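Long-range contacts in Amy13K (Eubacterium rectale DSM 17629, PDB 6B3P), which is a surface-anchored alpha-amylase of a gut bacterium, represented here by a starch-binding portion with two family 26 carbohydrate-binding modules that hold malto-oligosaccharide: residues 118-129 against 155-166; 185-193 against 201-209. All coordinates share one frame; numbering follows the deposited sequence.

Interaction 1 belongs to the sugar-binding sheet of the second starch-binding module, interaction 2 to the neighbouring mixed sheet. Interaction 1 pairs strands 116-121 and 163-168 of the first sheet, brings in the end of strand 150-157 from the other, and reaches the bound glucan. Interaction 2 joins strands 188-192 and 199-201 of that other sheet and folds the C-terminal tail over it. The first is partly buried and mixes ladder bonds, amide bonds and aromatic packing; the second lies at the surface and depends mainly on one buried tryptophan. Their centres are about 18 Å apart, and no atoms touch between them.

Interaction 1. Residues 118-129 against 155-166; sequences NYMWGADASATG and YTQDVKQNFSCI. With GLC (alpha-D-glucopyranose), chain D; GLC (alpha-D-glucopyranose), chain B.
Trp-121 and Ser-164, like Tyr-119 and Ile-166, form hydrogen-bonded antiparallel pairs, with Met-120 and Cys-165 as the non-hydrogen-bonded pair between them. Separately, a single antiparallel bridge with two backbone hydrogen bonds joins Thr-128 to Thr-156. The loops between are tied by side-chain amides: Gln-157 OE1 accepts from Asp-124 N at 2.8 Å, while Gln-161 NE2, with its acceptor in the amide plane, donates to Gly-122 O at 2.9 Å. Ser-126 OG receives Asp-158 N and donates to Asp-124 OD2, whose Asx turn it reinforces. At the sugar, Tyr-119 OH hydrogen-bonds O6 of a glucose at 2.7 Å.

Packing divides between the sheet's two sides. Met-120 CG lies over the Tyr-155 face, 4.0 Å from the ring centroid. On the sugar-facing side, Trp-121 CG sits between backbone N and carbonyl carbon (chi1 73°), which lays the indole over Ser-164 CB, 3.6 Å from the centroid of its six-membered ring; the same glucose takes the other face, and Ile-166 CG1 meets the edge. With an alanine here instead of Trp-121, the glucose would probably lose its aromatic platform and Ser-164 CB its covering ring. The chemistry is consistent with glucan recognition by an aromatic surface and a hydroxyl together.

Interaction 2. Residues 185-193 against 201-209; sequences TSTELWVTG and YKTAPDSWE
With CG beside its backbone N (chi1 -67°), Trp-190 sends its indole under Ala-204 and Pro-205 with the NE1 edge toward Trp-208, whose CG lies opposite its own N (chi1 -177°) and which turns a ring face to meet it. The two form an edge-to-face pair with planes at 67°: Trp-190 NE1 sits 3.3 Å from Trp-208 CD2, above that ring. Ala-204 crosses one face of the Trp-190 indole, its CB 3.9 Å from the centroid of the six-membered ring, and Pro-205 CD reaches the five-membered ring off-centre. The opposite face receives Glu-188 CG from the same strand, and His-106 also meets the indole.

Beneath this packing, Trp-190 and Tyr-201 are a hydrogen-bonded antiparallel pair that adds strand 199-201 to the outer edge of a mixed sheet, beside strand 188-192. Tyr-201 N donates to Trp-190 O at 2.7 Å. From there the chain folds back over the sheet, and a type I turn from Pro-205 to Trp-208 delivers the second indole, which stacks on His-147.

Water bridges flank the pair. One water donates to Glu-188 O and Lys-202 O; another links Thr-192 OG1 to Tyr-201 OH. The Leu-189 and Lys-202 side chains lie side by side, CD2 against CG, and Lys-202 NZ forms a salt bridge with Asp-2.

Interaction 1. Residues 118-129 against 155-166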
loop_
_atom_site.group_PDB
_atom_site.type_symbol
_atom_site.label_atom_id
_atom_site.label_comp_id
_atom_site.label_asym_id
_atom_site.label_seq_id
_atom_site.Cartn_x
_atom_site.Cartn_y
_atom_site.Cartn_z
ATOM N N ASN A 118 -14.742 -6.359 -10.468
ATOM C CA ASN A 118 -13.831 -5.241 -10.679
ATOM C C ASN A 118 -13.403 -5.168 -12.134
ATOM O O ASN A 118 -12.870 -6.133 -12.683
ATOM C CB ASN A 118 -12.598 -5.355 -9.785
ATOM C CG ASN A 118 -11.676 -4.157 -9.918
ATOM O OD1 ASN A 118 -10.746 -4.158 -10.724
ATOM N ND2 ASN A 118 -11.940 -3.118 -9.134
ATOM N N TYR A 119 -13.653 -4.019 -12.751
ATOM C CA TYR A 119 -13.258 -3.770 -14.128
ATOM C C TYR A 119 -12.036 -2.860 -14.131
ATOM O O TYR A 119 -12.029 -1.845 -13.442
ATOM C CB TYR A 119 -14.416 -3.142 -14.906
ATOM C CG TYR A 119 -14.052 -2.714 -16.304
ATOM C CD1 TYR A 119 -13.990 -3.635 -17.338
ATOM C CD2 TYR A 119 -13.771 -1.388 -16.590
ATOM C CE1 TYR A 119 -13.656 -3.248 -18.615
ATOM C CE2 TYR A 119 -13.435 -0.990 -17.866
ATOM C CZ TYR A 119 -13.376 -1.927 -18.877
ATOM O OH TYR A 119 -13.046 -1.544 -20.159
ATOM N N MET A 120 -11.011 -3.233 -14.896
ATOM C CA MET A 120 -9.716 -2.553 -14.846
ATOM C C MET A 120 -9.167 -2.234 -16.235
ATOM O O MET A 120 -9.296 -3.033 -17.164
ATOM C CB MET A 120 -8.708 -3.418 -14.081
ATOM C CG MET A 120 -7.376 -2.737 -13.790
ATOM S SD MET A 120 -6.214 -2.780 -15.171
ATOM C CE MET A 120 -5.806 -4.525 -15.238
ATOM N N TRP A 121 -8.547 -1.063 -16.363
ATOM C CA TRP A 121 -7.873 -0.679 -17.597
ATOM C C TRP A 121 -6.704 0.263 -17.321
ATOM O O TRP A 121 -6.662 0.934 -16.290
ATOM C CB TRP A 121 -8.858 -0.020 -18.571
ATOM C CG TRP A 121 -9.288 1.377 -18.200
ATOM C CD1 TRP A 121 -8.841 2.547 -18.751
ATOM C CD2 TRP A 121 -10.258 1.749 -17.210
ATOM N NE1 TRP A 121 -9.468 3.617 -18.164
ATOM C CE2 TRP A 121 -10.343 3.156 -17.215
ATOM C CE3 TRP A 121 -11.060 1.030 -16.320
ATOM C CZ2 TRP A 121 -11.196 3.856 -16.364
ATOM C CZ3 TRP A 121 -11.905 1.727 -15.476
ATOM C CH2 TRP A 121 -11.968 3.126 -15.506
ATOM N N GLY A 122 -5.751 0.289 -18.248
ATOM C CA GLY A 122 -4.637 1.219 -18.188
ATOM C C GLY A 122 -3.356 0.647 -17.610
ATOM O O GLY A 122 -2.339 1.339 -17.552
ATOM N N ALA A 123 -3.393 -0.613 -17.186
ATOM C CA ALA A 123 -2.230 -1.240 -16.560
ATOM C C ALA A 123 -1.237 -1.752 -17.602
ATOM O O ALA A 123 -1.546 -1.821 -18.792
ATOM C CB ALA A 123 -2.670 -2.378 -15.648
ATOM N N ASP A 124 -0.038 -2.100 -17.145
ATOM C CA ASP A 124 0.986 -2.667 -18.017
ATOM C C ASP A 124 0.558 -4.048 -18.509
ATOM O O ASP A 124 -0.246 -4.721 -17.864
ATOM C CB ASP A 124 2.329 -2.747 -17.281
ATOM C CG ASP A 124 3.421 -3.387 -18.121
ATOM O OD1 ASP A 124 3.892 -2.738 -19.079
ATOM O OD2 ASP A 124 3.813 -4.531 -17.813
ATOM N N ALA A 125 1.096 -4.464 -19.652
ATOM C CA ALA A 125 0.749 -5.751 -20.255
ATOM C C ALA A 125 1.066 -6.937 -19.342
ATOM O O ALA A 125 0.491 -8.014 -19.498
ATOM C CB ALA A 125 1.472 -5.912 -21.585
ATOM N N SER A 126 1.983 -6.740 -18.398
ATOM C CA SER A 126 2.380 -7.812 -17.486
ATOM C C SER A 126 1.365 -8.013 -16.365
ATOM O O SER A 126 1.515 -8.917 -15.541
ATOM C CB SER A 126 3.756 -7.519 -16.881
ATOM O OG SER A 126 3.702 -6.421 -15.988
ATOM N N ALA A 127 0.332 -7.175 -16.339
ATOM C CA ALA A 127 -0.624 -7.162 -15.235
ATOM C C ALA A 127 -1.369 -8.486 -15.077
ATOM O O ALA A 127 -1.760 -9.116 -16.061
ATOM C CB ALA A 127 -1.622 -6.021 -15.420
ATOM N N THR A 128 -1.548 -8.901 -13.824
ATOM C CA THR A 128 -2.388 -10.046 -13.491
ATOM C C THR A 128 -3.329 -9.657 -12.359
ATOM O O THR A 128 -2.994 -8.821 -11.524
ATOM C CB THR A 128 -1.561 -11.278 -13.072
ATOM O OG1 THR A 128 -0.854 -10.994 -11.859
ATOM C CG2 THR A 128 -0.568 -11.655 -14.161
ATOM N N GLY A 129 -4.506 -10.272 -12.340
ATOM C CA GLY A 129 -5.532 -9.947 -11.367
ATOM C C GLY A 129 -6.911 -10.194 -11.948
ATOM O O GLY A 129 -7.044 -10.487 -13.137
ATOM N N TYR A 155 -4.002 -6.354 -8.048
ATOM C CA TYR A 155 -3.368 -6.259 -9.357
ATOM C C TYR A 155 -1.851 -6.193 -9.222
ATOM O O TYR A 155 -1.314 -5.328 -8.531
ATOM C CB TYR A 155 -3.897 -5.046 -10.121
ATOM C CG TYR A 155 -5.330 -5.227 -10.553
ATOM C CD1 TYR A 155 -5.657 -6.132 -11.553
ATOM C CD2 TYR A 155 -6.356 -4.509 -9.956
ATOM C CE1 TYR A 155 -6.964 -6.314 -11.949
ATOM C CE2 TYR A 155 -7.666 -4.682 -10.346
ATOM C CZ TYR A 155 -7.966 -5.586 -11.342
ATOM O OH TYR A 155 -9.274 -5.758 -11.730
ATOM N N THR A 156 -1.178 -7.126 -9.890
ATOM C CA THR A 156 0.273 -7.242 -9.842
ATOM C C THR A 156 0.881 -6.874 -11.183
ATOM O O THR A 156 0.446 -7.383 -12.212
ATOM C CB THR A 156 0.703 -8.674 -9.474
ATOM O OG1 THR A 156 0.104 -9.052 -8.229
ATOM C CG2 THR A 156 2.219 -8.776 -9.363
ATOM N N GLN A 157 1.894 -6.010 -11.168
ATOM C CA GLN A 157 2.597 -5.613 -12.388
ATOM C C GLN A 157 4.106 -5.734 -12.225
ATOM O O GLN A 157 4.620 -5.697 -11.107
ATOM C CB GLN A 157 2.251 -4.174 -12.772
ATOM C CG GLN A 157 0.766 -3.877 -12.858
ATOM C CD GLN A 157 0.492 -2.430 -13.206
ATOM O OE1 GLN A 157 0.564 -2.037 -14.369
ATOM N NE2 GLN A 157 0.182 -1.625 -12.195
ATOM N N ASP A 158 4.809 -5.873 -13.345
ATOM C CA ASP A 158 6.266 -5.905 -13.336
ATOM C C ASP A 158 6.852 -4.498 -13.255
ATOM O O ASP A 158 8.009 -4.324 -12.869
ATOM C CB ASP A 158 6.799 -6.612 -14.584
ATOM C CG ASP A 158 6.435 -8.085 -14.620
ATOM O OD1 ASP A 158 5.851 -8.580 -13.634
ATOM O OD2 ASP A 158 6.739 -8.754 -15.629
ATOM N N VAL A 159 6.046 -3.504 -13.620
ATOM C CA VAL A 159 6.482 -2.114 -13.615
ATOM C C VAL A 159 5.513 -1.241 -12.828
ATOM O O VAL A 159 4.370 -1.625 -12.573
ATOM C CB VAL A 159 6.624 -1.558 -15.050
ATOM C CG1 VAL A 159 7.646 -2.374 -15.837
ATOM C CG2 VAL A 159 5.271 -1.539 -15.769
ATOM N N LYS A 160 5.985 -0.059 -12.453
ATOM C CA LYS A 160 5.232 0.859 -11.613
ATOM C C LYS A 160 4.311 1.736 -12.454
ATOM O O LYS A 160 4.625 2.896 -12.729
ATOM C CB LYS A 160 6.201 1.719 -10.807
ATOM C CG LYS A 160 5.568 2.581 -9.746
ATOM C CD LYS A 160 6.659 3.306 -8.987
ATOM C CE LYS A 160 6.107 4.395 -8.103
ATOM N NZ LYS A 160 5.511 5.511 -8.892
ATOM N N GLN A 161 3.172 1.177 -12.854
ATOM C CA GLN A 161 2.256 1.871 -13.752
ATOM C C GLN A 161 0.911 2.145 -13.096
ATOM O O GLN A 161 0.267 1.237 -12.573
ATOM C CB GLN A 161 2.048 1.056 -15.028
ATOM C CG GLN A 161 1.314 1.817 -16.124
ATOM C CD GLN A 161 1.558 1.245 -17.506
ATOM O OE1 GLN A 161 2.699 0.983 -17.890
ATOM N NE2 GLN A 161 0.484 1.051 -18.264
ATOM N N ASN A 162 0.497 3.408 -13.129
ATOM C CA ASN A 162 -0.829 3.784 -12.666
ATOM C C ASN A 162 -1.885 3.160 -13.565
ATOM O O ASN A 162 -1.625 2.854 -14.729
ATOM C CB ASN A 162 -0.989 5.307 -12.641
ATOM C CG ASN A 162 -0.032 5.982 -11.674
ATOM O OD1 ASN A 162 0.519 5.344 -10.777
ATOM N ND2 ASN A 162 0.165 7.284 -11.849
ATOM N N PHE A 163 -3.077 2.966 -13.017
ATOM C CA PHE A 163 -4.186 2.424 -13.784
ATOM C C PHE A 163 -5.499 2.878 -13.166
ATOM O O PHE A 163 -5.505 3.621 -12.184
ATOM C CB PHE A 163 -4.115 0.896 -13.840
ATOM C CG PHE A 163 -4.134 0.234 -12.495
ATOM C CD1 PHE A 163 -2.969 0.097 -11.760
ATOM C CD2 PHE A 163 -5.315 -0.266 -11.969
ATOM C CE1 PHE A 163 -2.981 -0.517 -10.523
ATOM C CE2 PHE A 163 -5.333 -0.881 -10.732
ATOM C CZ PHE A 163 -4.165 -1.007 -10.008
ATOM N N SER A 164 -6.604 2.436 -13.753
ATOM C CA SER A 164 -7.925 2.794 -13.261
ATOM C C SER A 164 -8.782 1.551 -13.123
ATOM O O SER A 164 -8.540 0.550 -13.797
ATOM C CB SER A 164 -8.598 3.794 -14.201
ATOM O OG SER A 164 -7.761 4.910 -14.445
ATOM N N CYS A 165 -9.780 1.608 -12.248
ATOM C CA CYS A 165 -10.703 0.493 -12.103
ATOM C C CYS A 165 -12.071 0.939 -11.596
ATOM O O CYS A 165 -12.244 2.069 -11.139
ATOM C CB CYS A 165 -10.123 -0.569 -11.165
ATOM S SG CYS A 165 -10.003 -0.056 -9.440
ATOM N N ILE A 166 -13.038 0.034 -11.699
ATOM C CA ILE A 166 -14.409 0.287 -11.276
ATOM C C ILE A 166 -14.963 -0.950 -10.583
ATOM O O ILE A 166 -14.826 -2.061 -11.095
ATOM C CB ILE A 166 -15.319 0.647 -12.475
ATOM C CG1 ILE A 166 -14.878 1.961 -13.119
ATOM C CG2 ILE A 166 -16.785 0.748 -12.042
ATOM C CD1 ILE A 166 -15.475 2.183 -14.490
HETATM C C1 GLC D . -15.170 2.645 -18.173
HETATM C C2 GLC D . -15.047 4.086 -17.764
HETATM C C3 GLC D . -14.634 4.936 -18.939
HETATM C C4 GLC D . -13.402 4.373 -19.588
HETATM C C5 GLC D . -13.637 2.933 -19.961
HETATM C C6 GLC D . -12.418 2.315 -20.608
HETATM O O2 GLC D . -16.260 4.523 -17.208
HETATM O O3 GLC D . -14.360 6.233 -18.510
HETATM O O4 GLC D . -13.029 5.181 -20.698
HETATM O O5 GLC D . -13.982 2.222 -18.799
HETATM O O6 GLC D . -12.624 0.996 -21.045
HETATM C C1 GLC B . -19.533 -0.092 -19.042
HETATM C C2 GLC B . -19.383 0.832 -17.844
HETATM C C3 GLC B . -18.445 1.963 -18.117
HETATM C C4 GLC B . -17.153 1.422 -18.643
HETATM C C5 GLC B . -17.393 0.545 -19.851
HETATM C C6 GLC B . -16.117 -0.059 -20.373
HETATM O O1 GLC B . -20.316 0.485 -20.091
HETATM O O2 GLC B . -20.608 1.379 -17.481
HETATM O O3 GLC B . -18.180 2.691 -16.941
HETATM O O4 GLC B . -16.328 2.514 -18.977
HETATM O O5 GLC B . -18.251 -0.483 -19.487
HETATM O O6 GLC B . -16.307 -0.721 -21.585
HETATM O O HOH W 1 4.117 -0.187 -19.860
HETATM O O HOH W 2 3.092 -9.065 -12.995
HETATM O O HOH W 3 -2.646 -10.021 -8.607
#

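Interaction 2. Residues 185-193 against 201-209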
loop_
_atom_site.group_PDB
_atom_site.type_symbol
_atom_site.label_atom_id
_atom_site.label_comp_id
_atom_site.label_asym_id
_atom_site.label_seq_id
_atom_site.Cartn_x
_atom_site.Cartn_y
_atom_site.Cartn_z
ATOM N N THR A 185 5.674 -0.724 -4.101
ATOM C CA THR A 185 5.496 -2.118 -4.494
ATOM C C THR A 185 4.365 -2.807 -3.725
ATOM O O THR A 185 3.989 -3.935 -4.046
ATOM C CB THR A 185 6.793 -2.925 -4.287
ATOM O OG1 THR A 185 7.257 -2.756 -2.941
ATOM C CG2 THR A 185 7.874 -2.461 -5.250
ATOM N N SER A 186 3.835 -2.134 -2.709
ATOM C CA SER A 186 2.737 -2.682 -1.914
ATOM C C SER A 186 1.695 -1.606 -1.606
ATOM O O SER A 186 1.349 -1.367 -0.449
ATOM C CB SER A 186 3.268 -3.294 -0.617
ATOM O OG SER A 186 3.982 -2.332 0.142
ATOM N N THR A 187 1.195 -0.965 -2.658
ATOM C CA THR A 187 0.190 0.082 -2.521
ATOM C C THR A 187 -1.151 -0.517 -2.110
ATOM O O THR A 187 -1.587 -1.524 -2.668
ATOM C CB THR A 187 0.019 0.868 -3.835
ATOM O OG1 THR A 187 1.271 1.447 -4.215
ATOM C CG2 THR A 187 -1.026 1.977 -3.687
ATOM N N GLU A 188 -1.800 0.113 -1.135
ATOM C CA GLU A 188 -3.081 -0.363 -0.630
ATOM C C GLU A 188 -4.100 0.774 -0.566
ATOM O O GLU A 188 -3.787 1.872 -0.102
ATOM C CB GLU A 188 -2.906 -0.996 0.752
ATOM C CG GLU A 188 -4.142 -1.723 1.262
ATOM C CD GLU A 188 -3.895 -2.449 2.569
ATOM O OE1 GLU A 188 -2.922 -2.101 3.271
ATOM O OE2 GLU A 188 -4.672 -3.372 2.893
ATOM N N LEU A 189 -5.316 0.501 -1.033
ATOM C CA LEU A 189 -6.382 1.500 -1.058
ATOM C C LEU A 189 -7.703 0.932 -0.542
ATOM O O LEU A 189 -7.932 -0.275 -0.593
ATOM C CB LEU A 189 -6.579 2.030 -2.479
ATOM C CG LEU A 189 -5.372 2.705 -3.131
ATOM C CD1 LEU A 189 -5.624 2.906 -4.615
ATOM C CD2 LEU A 189 -5.071 4.032 -2.455
ATOM N N TRP A 190 -8.561 1.820 -0.043
ATOM C CA TRP A 190 -9.905 1.462 0.399
ATOM C C TRP A 190 -10.925 2.334 -0.326
ATOM O O TRP A 190 -10.762 3.553 -0.399
ATOM C CB TRP A 190 -10.045 1.632 1.911
ATOM C CG TRP A 190 -9.215 0.680 2.710
ATOM C CD1 TRP A 190 -9.622 -0.502 3.257
ATOM C CD2 TRP A 190 -7.833 0.829 3.059
ATOM N NE1 TRP A 190 -8.580 -1.099 3.923
ATOM C CE2 TRP A 190 -7.470 -0.301 3.817
ATOM C CE3 TRP A 190 -6.869 1.808 2.803
ATOM C CZ2 TRP A 190 -6.183 -0.481 4.321
ATOM C CZ3 TRP A 190 -5.591 1.629 3.306
ATOM C CH2 TRP A 190 -5.261 0.494 4.055
ATOM N N VAL A 191 -11.976 1.712 -0.853
ATOM C CA VAL A 191 -12.986 2.436 -1.622
ATOM C C VAL A 191 -14.391 2.193 -1.074
ATOM O O VAL A 191 -14.748 1.068 -0.725
ATOM C CB VAL A 191 -12.949 2.038 -3.113
ATOM C CG1 VAL A 191 -13.908 2.903 -3.928
ATOM C CG2 VAL A 191 -11.531 2.157 -3.659
ATOM N N THR A 192 -15.172 3.266 -0.997
ATOM C CA THR A 192 -16.571 3.188 -0.588
ATOM C C THR A 192 -17.455 4.004 -1.521
ATOM O O THR A 192 -16.993 4.947 -2.162
ATOM C CB THR A 192 -16.774 3.703 0.849
ATOM O OG1 THR A 192 -16.387 5.081 0.924
ATOM C CG2 THR A 192 -15.953 2.890 1.836
ATOM N N GLY A 193 -18.730 3.634 -1.589
ATOM C CA GLY A 193 -19.714 4.410 -2.319
ATOM C C GLY A 193 -19.985 3.886 -3.712
ATOM O O GLY A 193 -19.498 2.824 -4.098
ATOM N N TYR A 201 -9.770 6.033 -0.011
ATOM C CA TYR A 201 -8.921 6.257 1.156
ATOM C C TYR A 201 -7.541 5.624 0.983
ATOM O O TYR A 201 -7.419 4.496 0.502
ATOM C CB TYR A 201 -9.588 5.698 2.413
ATOM C CG TYR A 201 -10.926 6.316 2.727
ATOM C CD1 TYR A 201 -11.007 7.552 3.353
ATOM C CD2 TYR A 201 -12.109 5.661 2.408
ATOM C CE1 TYR A 201 -12.228 8.125 3.646
ATOM C CE2 TYR A 201 -13.337 6.225 2.699
ATOM C CZ TYR A 201 -13.391 7.457 3.318
ATOM O OH TYR A 201 -14.609 8.023 3.609
ATOM N N LYS A 202 -6.509 6.358 1.390
ATOM C CA LYS A 202 -5.133 5.873 1.335
ATOM C C LYS A 202 -4.695 5.286 2.674
ATOM O O LYS A 202 -3.675 4.604 2.755
ATOM C CB LYS A 202 -4.199 7.007 0.911
ATOM C CG LYS A 202 -4.273 7.307 -0.582
ATOM C CD LYS A 202 -3.688 8.662 -0.943
ATOM C CE LYS A 202 -2.176 8.661 -0.859
ATOM N NZ LYS A 202 -1.584 9.767 -1.661
ATOM N N THR A 203 -5.473 5.559 3.717
ATOM C CA THR A 203 -5.347 4.856 4.991
ATOM C C THR A 203 -6.719 4.298 5.346
ATOM O O THR A 203 -7.737 4.869 4.962
ATOM C CB THR A 203 -4.834 5.771 6.124
ATOM O OG1 THR A 203 -5.698 6.905 6.260
ATOM C CG2 THR A 203 -3.415 6.247 5.835
ATOM N N ALA A 204 -6.747 3.179 6.062
ATOM C CA ALA A 204 -8.004 2.497 6.371
ATOM C C ALA A 204 -8.997 3.439 7.051
ATOM O O ALA A 204 -8.651 4.105 8.027
ATOM C CB ALA A 204 -7.749 1.285 7.251
ATOM N N PRO A 205 -10.237 3.504 6.532
ATOM C CA PRO A 205 -11.244 4.377 7.139
ATOM C C PRO A 205 -11.904 3.726 8.354
ATOM O O PRO A 205 -11.741 2.525 8.561
ATOM C CB PRO A 205 -12.245 4.579 6.003
ATOM C CG PRO A 205 -12.198 3.297 5.254
ATOM C CD PRO A 205 -10.774 2.798 5.354
ATOM N N ASP A 206 -12.630 4.513 9.144
ATOM C CA ASP A 206 -13.324 4.001 10.326
ATOM C C ASP A 206 -14.209 2.802 9.988
ATOM O O ASP A 206 -14.450 1.933 10.827
ATOM C CB ASP A 206 -14.173 5.103 10.961
ATOM C CG ASP A 206 -13.336 6.229 11.534
ATOM O OD1 ASP A 206 -12.170 6.383 11.113
ATOM O OD2 ASP A 206 -13.846 6.966 12.405
ATOM N N SER A 207 -14.689 2.769 8.750
ATOM C CA SER A 207 -15.522 1.675 8.264
ATOM C C SER A 207 -14.759 0.351 8.183
ATOM O O SER A 207 -15.363 -0.719 8.101
ATOM C CB SER A 207 -16.092 2.026 6.889
ATOM O OG SER A 207 -16.818 0.935 6.359
ATOM N N TRP A 208 -13.434 0.429 8.203
ATOM C CA TRP A 208 -12.586 -0.758 8.172
ATOM C C TRP A 208 -12.365 -1.250 9.599
ATOM O O TRP A 208 -11.556 -0.696 10.343
ATOM C CB TRP A 208 -11.261 -0.434 7.478
ATOM C CG TRP A 208 -10.311 -1.579 7.306
ATOM C CD1 TRP A 208 -9.208 -1.839 8.061
ATOM C CD2 TRP A 208 -10.359 -2.598 6.299
ATOM N NE1 TRP A 208 -8.569 -2.962 7.596
ATOM C CE2 TRP A 208 -9.256 -3.448 6.514
ATOM C CE3 TRP A 208 -11.230 -2.878 5.241
ATOM C CZ2 TRP A 208 -9.001 -4.558 5.713
ATOM C CZ3 TRP A 208 -10.975 -3.983 4.446
ATOM C CH2 TRP A 208 -9.868 -4.808 4.687
ATOM N N GLU A 209 -13.102 -2.290 9.974
ATOM C CA GLU A 209 -13.148 -2.749 11.359
ATOM C C GLU A 209 -11.920 -3.556 11.763
ATOM O O GLU A 209 -11.734 -3.861 12.942
ATOM C CB GLU A 209 -14.412 -3.579 11.585
ATOM C CG GLU A 209 -15.673 -2.935 11.038
ATOM C CD GLU A 209 -16.051 -1.653 11.764
ATOM O OE1 GLU A 209 -17.264 -1.368 11.857
ATOM O OE2 GLU A 209 -15.151 -0.926 12.237
HETATM O O HOH W 4 -2.147 3.980 0.238
HETATM O O HOH W 5 -16.718 6.524 3.336
#